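Local coordinates for amino acid adenylation domain-containing protein (Bacillus stratosphericus LAMA 585, PDB 6ULY) that probably selects a keto acid and activates it as the acyl adenylate, serving as an adenylation domain of a nonribosomal depsipeptide synthetase, at residues H123-T128 with R149-E154; Q211-L216 with R264-W269; E472-A477 with E484-A489. All blocks are in the same frame, centred on the assembly; numbering follows the deposited sequence.

In the fold
The three contacts follow one another along the chain and none touches another. Interactions 1 and 2 each pair neighbouring parallel strands of the AMP-binding region, but in different sheets: interaction 1 closes one end of a seven-stranded mixed sheet, whereas interaction 2 lies within a nine-stranded one. Their centres are about 32 Å apart. Interaction 3 packs a helix on a small three-stranded sheet near the C-terminal end, on the opposite side of the chain's centre from both, its centre about 51 Å from that of interaction 1 and about 42 Å from that of interaction 2. Interaction 2 comes near the bound keto acyl adenylate, the side chain of Trp269 lying about 5 Å from it.

Interaction 1 of 3, residues H123-T128 with R149-E154; sequences HPLILT and RVAAVE
Ile126 and Thr128 join the 149-154 segment through four backbone hydrogen bonds that pair strands 125-128 and 150-152 in parallel. Ile126 N donates to Arg149 O (2.9 Å) and Ile126 O accepts from Ala151 N; Thr128 then repeats the pattern, its N bonding to Ala151 O and its O accepting from Val153 N. The bond from Ile126 N is the straightest of the four, 169° at the hydrogen. CA-H groups of Val150 and Ala152 also point at Ile126 O and Thr128 O, so each of these carbonyls meets a second, weaker donor. Ahead of the first bridge, at the N-terminal ends of both strands, a water joins Pro124 O and Arg149 N.

Apolar side chains fill both faces. On one, Leu125 CD1 and Leu127 CD1 both reach the methyl of Ala151, the former 4.1 Å from Ala151 CB, and Leu127 CG meets Val153 CG2 at 3.7 Å, the two side chains crossing at about a right angle. Val153 goes on to touch Ala80 and Ala84 of helix 78-91. On the other face Thr128 CG2, between the backbone N and the carbonyl carbon, presses on Val150 CG1 at 3.4 Å, tighter than usual for two carbons, while OG1, anti to the backbone N (chi1 169°), makes a weak hydrogen bond to Gln74 O of strand 70-74. Val150 and Ile126 also rest on helix 130-137.

Strand 150-152 is outermost in its sheet, reached from strand 125-128 by a beta-alpha-beta crossover through helices 130-137 and 139-142. The chemistry implies an outermost strand tied by four backbone bonds, with aliphatic side chains packed on both faces.

Interaction 2 of 3, residues Q211-L216 with R264-W269; sequences QEDVSL and RATKTW
Strands 214-216 and 267-269 run parallel, their axes 4.9 Å apart at an angle of 19°, and Ser215 pairs with Lys267. Val214 O takes two N-H groups, from Lys267 N and from Thr266 N, the latter 2.8 Å from Val214 O, in the carbonyl plane on a lone pair. Leu216 N in turn donates to Lys267 O.

Thr266 adds a side-chain bond: Val214 N donates to its OG1 at 2.8 Å. That oxygen sits between the backbone N and the carbonyl carbon (chi1 70°), turned to the strand. Thr268 supplies the other hydroxyl, OG1 donating to Leu216 O at 2.6 Å from above the carbonyl plane, 41° out of it; the same OG1 is bonded to Trp256 NE1.

Lys267 runs extended beyond CG across Ser215, its CE 3.5 Å from Ser215 CB. Its NZ hydrogen-bonds Asn234 OD1 and makes a cation-pi contact with Phe209, whereas the salt bridge from NZ to Asp213 OD2 is long, 3.9 Å. Thr210 N is the stronger partner of that carboxylate oxygen. On the other face Leu216 CB meets Ala265 CB at 3.9 Å, and Trp256, Trp259 and Met260 of helix 255-262 cover the leucine. Beyond the pairing, Trp269 touches helix 224-237, its NE1 bonded to Asp217 OD1 and its ring edge-to-face with His223, close to the bound adenylate.

The chemistry implies that hydroxyls reinforce the backbone pairing at both ends, while the buried ammonium is probably stabilised by Asn234 OD1 and the Phe209 ring, with Asp213 probably adding a modest electrostatic pull.

Interaction 3 of 3, residues E472-A477 with E484-A489; sequences EIEAIA and ETSFVA
Ser486 and Val488 face helix 470-477, which packs on strand 483-491, running roughly antiparallel to it; this is an edge strand of the small three-stranded sheet in an alpha/beta C-terminal part, as in other adenylate-forming enzymes. The axes of the two segments pass 7.6 Å apart at 146°.

At Ser486, OG lies between the backbone N and the carbonyl carbon (chi1 59°) and is directed at the helix, where it donates a weak hydrogen bond to Glu474 O at 3.2 Å. The methyl of Ala477 lies beside the same serine, its CB 4.0 Å from Ser486 OG. Phe487 points its CB away from the helix and carries its ring to Trp564, the two planes nearly perpendicular; its CA nonetheless approaches Glu474 OE2 at 3.6 Å.

Val488 returns to the helix side. Its CG2 meets Ile473 CG2 at 3.9 Å, the side chains crossing at about a right angle, and Leu503 and Leu505 of strand 502-509 extend this apolar patch. Its other methyl, CG1, touches Glu474 CG. The glutamate chain, extended beyond CG, slants across Val488 and ends in a weak but nearly straight bond: Val488 N donates to Glu474 OE2 at 3.4 Å, with 166° at the hydrogen.

Interaction 1 of 3, residues H123-T128 with R149-E154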
loop_
_atom_site.group_PDB
_atom_site.type_symbol
_atom_site.label_atom_id
_atom_site.label_comp_id
_atom_site.label_asym_id
_atom_site.label_seq_id
_atom_site.Cartn_x
_atom_site.Cartn_y
_atom_site.Cartn_z
ATOM N N HIS A 123 10.921 -19.729 -5.042
ATOM C CA HIS A 123 10.321 -21.056 -5.013
ATOM C C HIS A 123 10.991 -21.950 -3.978
ATOM O O HIS A 123 11.565 -22.986 -4.334
ATOM C CB HIS A 123 10.419 -21.704 -6.395
ATOM C CG HIS A 123 9.968 -20.817 -7.513
ATOM N ND1 HIS A 123 8.917 -19.933 -7.387
ATOM C CD2 HIS A 123 10.427 -20.678 -8.780
ATOM C CE1 HIS A 123 8.747 -19.290 -8.528
ATOM N NE2 HIS A 123 9.652 -19.721 -9.388
ATOM N N PRO A 124 10.942 -21.592 -2.701
ATOM C CA PRO A 124 11.534 -22.449 -1.672
ATOM C C PRO A 124 10.661 -23.657 -1.376
ATOM O O PRO A 124 9.448 -23.659 -1.591
ATOM C CB PRO A 124 11.622 -21.528 -0.452
ATOM C CG PRO A 124 10.491 -20.566 -0.643
ATOM C CD PRO A 124 10.364 -20.362 -2.132
ATOM N N LEU A 125 11.310 -24.699 -0.865
ATOM C CA LEU A 125 10.576 -25.861 -0.392
ATOM C C LEU A 125 9.553 -25.425 0.644
ATOM O O LEU A 125 9.873 -24.676 1.571
ATOM C CB LEU A 125 11.535 -26.890 0.213
ATOM C CG LEU A 125 10.891 -28.038 1.001
ATOM C CD1 LEU A 125 10.106 -28.950 0.073
ATOM C CD2 LEU A 125 11.943 -28.822 1.769
ATOM N N ILE A 126 8.323 -25.890 0.485
ATOM C CA ILE A 126 7.283 -25.658 1.476
ATOM C C ILE A 126 7.271 -26.838 2.436
ATOM O O ILE A 126 7.200 -27.999 2.015
ATOM C CB ILE A 126 5.910 -25.460 0.813
ATOM C CG1 ILE A 126 5.957 -24.278 -0.169
ATOM C CG2 ILE A 126 4.847 -25.236 1.881
ATOM C CD1 ILE A 126 4.680 -24.080 -0.967
ATOM N N LEU A 127 7.363 -26.535 3.725
ATOM C CA LEU A 127 7.378 -27.521 4.791
ATOM C C LEU A 127 6.083 -27.388 5.573
ATOM O O LEU A 127 5.695 -26.275 5.947
ATOM C CB LEU A 127 8.586 -27.297 5.700
ATOM C CG LEU A 127 9.277 -28.502 6.323
ATOM C CD1 LEU A 127 9.685 -29.506 5.264
ATOM C CD2 LEU A 127 10.485 -28.019 7.103
ATOM N N THR A 128 5.416 -28.513 5.823
ATOM C CA THR A 128 4.061 -28.477 6.354
ATOM C C THR A 128 3.793 -29.748 7.152
ATOM O O THR A 128 4.707 -30.524 7.448
ATOM C CB THR A 128 3.046 -28.301 5.214
ATOM O OG1 THR A 128 1.719 -28.511 5.712
ATOM C CG2 THR A 128 3.327 -29.286 4.089
ATOM N N ARG A 149 7.209 -27.461 -4.493
ATOM C CA ARG A 149 7.797 -28.603 -3.805
ATOM C C ARG A 149 7.322 -28.586 -2.361
ATOM O O ARG A 149 7.472 -27.573 -1.670
ATOM C CB ARG A 149 9.328 -28.565 -3.861
ATOM C CG ARG A 149 9.911 -28.893 -5.224
ATOM C CD ARG A 149 11.400 -28.582 -5.270
ATOM N NE ARG A 149 11.990 -28.866 -6.577
ATOM C CZ ARG A 149 13.232 -28.544 -6.926
ATOM N NH1 ARG A 149 14.028 -27.917 -6.069
ATOM N NH2 ARG A 149 13.680 -28.844 -8.138
ATOM N N VAL A 150 6.748 -29.701 -1.913
ATOM C CA VAL A 150 6.179 -29.809 -0.577
ATOM C C VAL A 150 6.732 -31.055 0.102
ATOM O O VAL A 150 7.086 -32.040 -0.555
ATOM C CB VAL A 150 4.635 -29.858 -0.617
ATOM C CG1 VAL A 150 4.055 -29.582 0.764
ATOM C CG2 VAL A 150 4.096 -28.868 -1.644
ATOM N N ALA A 151 6.805 -31.005 1.431
ATOM C CA ALA A 151 7.280 -32.133 2.215
ATOM C C ALA A 151 6.738 -31.998 3.629
ATOM O O ALA A 151 6.731 -30.900 4.192
ATOM C CB ALA A 151 8.811 -32.201 2.229
ATOM N N ALA A 152 6.277 -33.113 4.188
ATOM C CA ALA A 152 5.741 -33.132 5.539
ATOM C C ALA A 152 6.854 -33.395 6.545
ATOM O O ALA A 152 7.861 -34.039 6.237
ATOM C CB ALA A 152 4.653 -34.196 5.677
ATOM N N VAL A 153 6.649 -32.897 7.765
ATOM C CA VAL A 153 7.658 -33.003 8.812
ATOM C C VAL A 153 7.568 -34.337 9.550
ATOM O O VAL A 153 8.594 -34.960 9.834
ATOM C CB VAL A 153 7.518 -31.813 9.778
ATOM C CG1 VAL A 153 8.230 -32.095 11.090
ATOM C CG2 VAL A 153 8.064 -30.546 9.136
ATOM N N GLU A 154 6.359 -34.787 9.891
ATOM C CA GLU A 154 6.208 -36.031 10.648
ATOM C C GLU A 154 6.973 -37.195 10.031
ATOM O O GLU A 154 7.709 -37.875 10.761
ATOM C CB GLU A 154 4.720 -36.377 10.792
ATOM C CG GLU A 154 3.937 -35.430 11.696
ATOM C CD GLU A 154 3.349 -34.244 10.942
ATOM O OE1 GLU A 154 3.828 -33.946 9.830
ATOM O OE2 GLU A 154 2.399 -33.617 11.460
HETATM O O HOH W 1 8.247 -24.807 -3.654
#

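Interaction 2 of 3, residues Q211-L216 with R264-W269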
loop_
_atom_site.group_PDB
_atom_site.type_symbol
_atom_site.label_atom_id
_atom_site.label_comp_id
_atom_site.label_asym_id
_atom_site.label_seq_id
_atom_site.Cartn_x
_atom_site.Cartn_y
_atom_site.Cartn_z
ATOM N N GLN A 211 14.471 -19.539 34.455
ATOM C CA GLN A 211 14.277 -20.931 34.072
ATOM C C GLN A 211 13.122 -21.583 34.819
ATOM O O GLN A 211 12.666 -22.656 34.409
ATOM C CB GLN A 211 15.561 -21.728 34.318
ATOM C CG GLN A 211 15.484 -23.181 33.867
ATOM C CD GLN A 211 16.796 -23.925 34.041
ATOM O OE1 GLN A 211 16.824 -25.037 34.567
ATOM N NE2 GLN A 211 17.887 -23.320 33.587
ATOM N N GLU A 212 12.643 -20.968 35.898
ATOM C CA GLU A 212 11.542 -21.519 36.675
ATOM C C GLU A 212 10.177 -21.082 36.168
ATOM O O GLU A 212 9.161 -21.573 36.671
ATOM C CB GLU A 212 11.688 -21.124 38.149
ATOM C CG GLU A 212 12.372 -22.196 38.994
ATOM C CD GLU A 212 13.704 -22.634 38.412
ATOM O OE1 GLU A 212 14.576 -21.765 38.205
ATOM O OE2 GLU A 212 13.872 -23.847 38.150
ATOM N N ASP A 213 10.124 -20.180 35.191
ATOM C CA ASP A 213 8.849 -19.790 34.609
ATOM C C ASP A 213 8.148 -21.002 34.003
ATOM O O ASP A 213 8.785 -21.952 33.542
ATOM C CB ASP A 213 9.053 -18.718 33.530
ATOM C CG ASP A 213 9.579 -17.404 34.089
ATOM O OD1 ASP A 213 9.400 -17.151 35.299
ATOM O OD2 ASP A 213 10.163 -16.614 33.309
ATOM N N VAL A 214 6.818 -20.963 34.011
ATOM C CA VAL A 214 5.990 -21.904 33.263
ATOM C C VAL A 214 5.198 -21.092 32.242
ATOM O O VAL A 214 4.378 -20.244 32.618
ATOM C CB VAL A 214 5.058 -22.711 34.181
ATOM C CG1 VAL A 214 4.215 -23.673 33.358
ATOM C CG2 VAL A 214 5.870 -23.472 35.238
ATOM N N SER A 215 5.448 -21.342 30.962
ATOM C CA SER A 215 4.919 -20.507 29.894
ATOM C C SER A 215 3.753 -21.186 29.191
ATOM O O SER A 215 3.806 -22.380 28.880
ATOM C CB SER A 215 6.010 -20.179 28.872
ATOM O OG SER A 215 5.527 -19.264 27.906
ATOM N N LEU A 216 2.703 -20.408 28.936
ATOM C CA LEU A 216 1.548 -20.858 28.166
ATOM C C LEU A 216 1.317 -19.889 27.015
ATOM O O LEU A 216 1.166 -18.683 27.237
ATOM C CB LEU A 216 0.297 -20.944 29.047
ATOM C CG LEU A 216 -1.000 -21.277 28.309
ATOM C CD1 LEU A 216 -0.930 -22.639 27.636
ATOM C CD2 LEU A 216 -2.164 -21.208 29.271
ATOM N N ARG A 264 -0.421 -24.677 35.805
ATOM C CA ARG A 264 0.095 -23.712 36.770
ATOM C C ARG A 264 1.018 -22.709 36.081
ATOM O O ARG A 264 2.129 -22.427 36.537
ATOM C CB ARG A 264 0.810 -24.425 37.919
ATOM C CG ARG A 264 -0.059 -25.449 38.636
ATOM C CD ARG A 264 0.667 -26.083 39.809
ATOM N NE ARG A 264 0.545 -27.540 39.805
ATOM C CZ ARG A 264 -0.539 -28.208 40.192
ATOM N NH1 ARG A 264 -1.616 -27.557 40.614
ATOM N NH2 ARG A 264 -0.549 -29.534 40.151
ATOM N N ALA A 265 0.540 -22.164 34.961
ATOM C CA ALA A 265 1.345 -21.245 34.172
ATOM C C ALA A 265 1.677 -19.998 34.977
ATOM O O ALA A 265 0.840 -19.468 35.711
ATOM C CB ALA A 265 0.608 -20.861 32.889
ATOM N N THR A 266 2.921 -19.538 34.845
ATOM C CA THR A 266 3.348 -18.297 35.474
ATOM C C THR A 266 3.341 -17.112 34.516
ATOM O O THR A 266 3.326 -15.964 34.974
ATOM C CB THR A 266 4.755 -18.458 36.070
ATOM O OG1 THR A 266 5.721 -18.558 35.016
ATOM C CG2 THR A 266 4.823 -19.721 36.939
ATOM N N LYS A 267 3.330 -17.357 33.208
ATOM C CA LYS A 267 3.301 -16.266 32.245
ATOM C C LYS A 267 2.562 -16.713 30.994
ATOM O O LYS A 267 2.541 -17.900 30.656
ATOM C CB LYS A 267 4.714 -15.789 31.880
ATOM C CG LYS A 267 5.546 -16.822 31.141
ATOM C CD LYS A 267 6.946 -16.302 30.831
ATOM C CE LYS A 267 7.692 -17.272 29.931
ATOM N NZ LYS A 267 9.051 -16.808 29.580
ATOM N N THR A 268 1.967 -15.738 30.311
ATOM C CA THR A 268 1.216 -15.960 29.082
ATOM C C THR A 268 1.030 -14.598 28.424
ATOM O O THR A 268 1.406 -13.565 28.985
ATOM C CB THR A 268 -0.126 -16.649 29.365
ATOM O OG1 THR A 268 -0.720 -17.082 28.137
ATOM C CG2 THR A 268 -1.083 -15.707 30.085
ATOM N N TRP A 269 0.453 -14.599 27.224
ATOM C CA TRP A 269 0.186 -13.338 26.546
ATOM C C TRP A 269 -0.924 -13.515 25.524
ATOM O O TRP A 269 -1.280 -14.633 25.142
ATOM C CB TRP A 269 1.439 -12.794 25.851
ATOM C CG TRP A 269 1.694 -13.389 24.504
ATOM C CD1 TRP A 269 2.194 -14.628 24.233
ATOM C CD2 TRP A 269 1.485 -12.754 23.238
ATOM N NE1 TRP A 269 2.302 -14.809 22.875
ATOM C CE2 TRP A 269 1.875 -13.670 22.242
ATOM C CE3 TRP A 269 1.003 -11.500 22.850
ATOM C CZ2 TRP A 269 1.793 -13.375 20.885
ATOM C CZ3 TRP A 269 0.925 -11.209 21.504
ATOM C CH2 TRP A 269 1.316 -12.142 20.538
#

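Interaction 3 of 3, residues E472-A477 with E484-A489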
loop_
_atom_site.group_PDB
_atom_site.type_symbol
_atom_site.label_atom_id
_atom_site.label_comp_id
_atom_site.label_asym_id
_atom_site.label_seq_id
_atom_site.Cartn_x
_atom_site.Cartn_y
_atom_site.Cartn_z
ATOM N N GLU A 472 -12.616 15.680 17.399
ATOM C CA GLU A 472 -13.247 16.976 17.045
ATOM C C GLU A 472 -14.496 16.715 16.197
ATOM O O GLU A 472 -15.524 17.379 16.438
ATOM C CB GLU A 472 -12.210 17.820 16.304
ATOM C CG GLU A 472 -12.489 19.309 16.313
ATOM C CD GLU A 472 -11.342 20.106 15.718
ATOM O OE1 GLU A 472 -10.223 19.547 15.619
ATOM O OE2 GLU A 472 -11.567 21.272 15.346
ATOM N N ILE A 473 -14.402 15.781 15.246
ATOM C CA ILE A 473 -15.541 15.383 14.366
ATOM C C ILE A 473 -16.670 14.843 15.241
ATOM O O ILE A 473 -17.819 15.260 15.049
ATOM C CB ILE A 473 -15.101 14.348 13.309
ATOM C CG1 ILE A 473 -14.048 14.936 12.363
ATOM C CG2 ILE A 473 -16.310 13.805 12.545
ATOM C CD1 ILE A 473 -13.421 13.936 11.415
ATOM N N GLU A 474 -16.343 13.949 16.171
ATOM C CA GLU A 474 -17.344 13.332 17.074
ATOM C C GLU A 474 -18.012 14.402 17.949
ATOM O O GLU A 474 -19.247 14.404 18.032
ATOM C CB GLU A 474 -16.687 12.246 17.921
ATOM C CG GLU A 474 -16.261 11.031 17.117
ATOM C CD GLU A 474 -15.316 10.120 17.879
ATOM O OE1 GLU A 474 -14.926 10.495 19.006
ATOM O OE2 GLU A 474 -14.971 9.045 17.345
ATOM N N ALA A 475 -17.243 15.287 18.577
ATOM C CA ALA A 475 -17.809 16.384 19.393
ATOM C C ALA A 475 -18.838 17.160 18.560
ATOM O O ALA A 475 -19.949 17.394 19.069
ATOM C CB ALA A 475 -16.713 17.285 19.918
ATOM N N ILE A 476 -18.491 17.547 17.329
ATOM C CA ILE A 476 -19.391 18.371 16.469
ATOM C C ILE A 476 -20.627 17.547 16.110
ATOM O O ILE A 476 -21.743 18.097 16.164
ATOM C CB ILE A 476 -18.669 18.902 15.221
ATOM C CG1 ILE A 476 -17.745 20.063 15.602
ATOM C CG2 ILE A 476 -19.668 19.311 14.139
ATOM C CD1 ILE A 476 -16.483 20.131 14.787
ATOM N N ALA A 477 -20.448 16.271 15.774
ATOM C CA ALA A 477 -21.580 15.364 15.478
ATOM C C ALA A 477 -22.539 15.307 16.679
ATOM O O ALA A 477 -23.760 15.231 16.450
ATOM C CB ALA A 477 -21.079 13.995 15.093
ATOM N N GLU A 484 -26.961 10.754 20.264
ATOM C CA GLU A 484 -26.537 10.392 21.635
ATOM C C GLU A 484 -25.002 10.347 21.663
ATOM O O GLU A 484 -24.393 11.211 22.326
ATOM C CB GLU A 484 -27.132 9.049 22.064
ATOM N N THR A 485 -24.397 9.396 20.942
ATOM C CA THR A 485 -22.922 9.275 20.798
ATOM C C THR A 485 -22.571 8.897 19.357
ATOM O O THR A 485 -23.444 8.385 18.620
ATOM C CB THR A 485 -22.303 8.284 21.795
ATOM O OG1 THR A 485 -22.966 7.024 21.668
ATOM C CG2 THR A 485 -22.357 8.774 23.229
ATOM N N SER A 486 -21.311 9.139 18.993
ATOM C CA SER A 486 -20.799 9.075 17.604
ATOM C C SER A 486 -19.436 8.376 17.575
ATOM O O SER A 486 -18.723 8.364 18.593
ATOM C CB SER A 486 -20.715 10.457 17.005
ATOM O OG SER A 486 -19.860 11.290 17.775
ATOM N N PHE A 487 -19.088 7.817 16.425
ATOM C CA PHE A 487 -17.775 7.177 16.179
ATOM C C PHE A 487 -17.443 7.388 14.703
ATOM O O PHE A 487 -18.206 6.938 13.829
ATOM C CB PHE A 487 -17.805 5.701 16.595
ATOM C CG PHE A 487 -16.502 4.943 16.450
ATOM C CD1 PHE A 487 -15.510 5.014 17.422
ATOM C CD2 PHE A 487 -16.275 4.132 15.344
ATOM C CE1 PHE A 487 -14.320 4.311 17.284
ATOM C CE2 PHE A 487 -15.086 3.429 15.207
ATOM C CZ PHE A 487 -14.110 3.520 16.176
ATOM N N VAL A 488 -16.338 8.076 14.440
ATOM C CA VAL A 488 -15.860 8.353 13.054
ATOM C C VAL A 488 -14.670 7.425 12.731
ATOM O O VAL A 488 -13.773 7.277 13.572
ATOM C CB VAL A 488 -15.519 9.848 12.888
ATOM C CG1 VAL A 488 -14.386 10.291 13.798
ATOM C CG2 VAL A 488 -15.217 10.192 11.431
ATOM N N ALA A 489 -14.692 6.768 11.574
ATOM C CA ALA A 489 -13.505 6.133 10.960
ATOM C C ALA A 489 -13.319 6.771 9.586
ATOM O O ALA A 489 -14.326 6.938 8.879
ATOM C CB ALA A 489 -13.678 4.632 10.876
#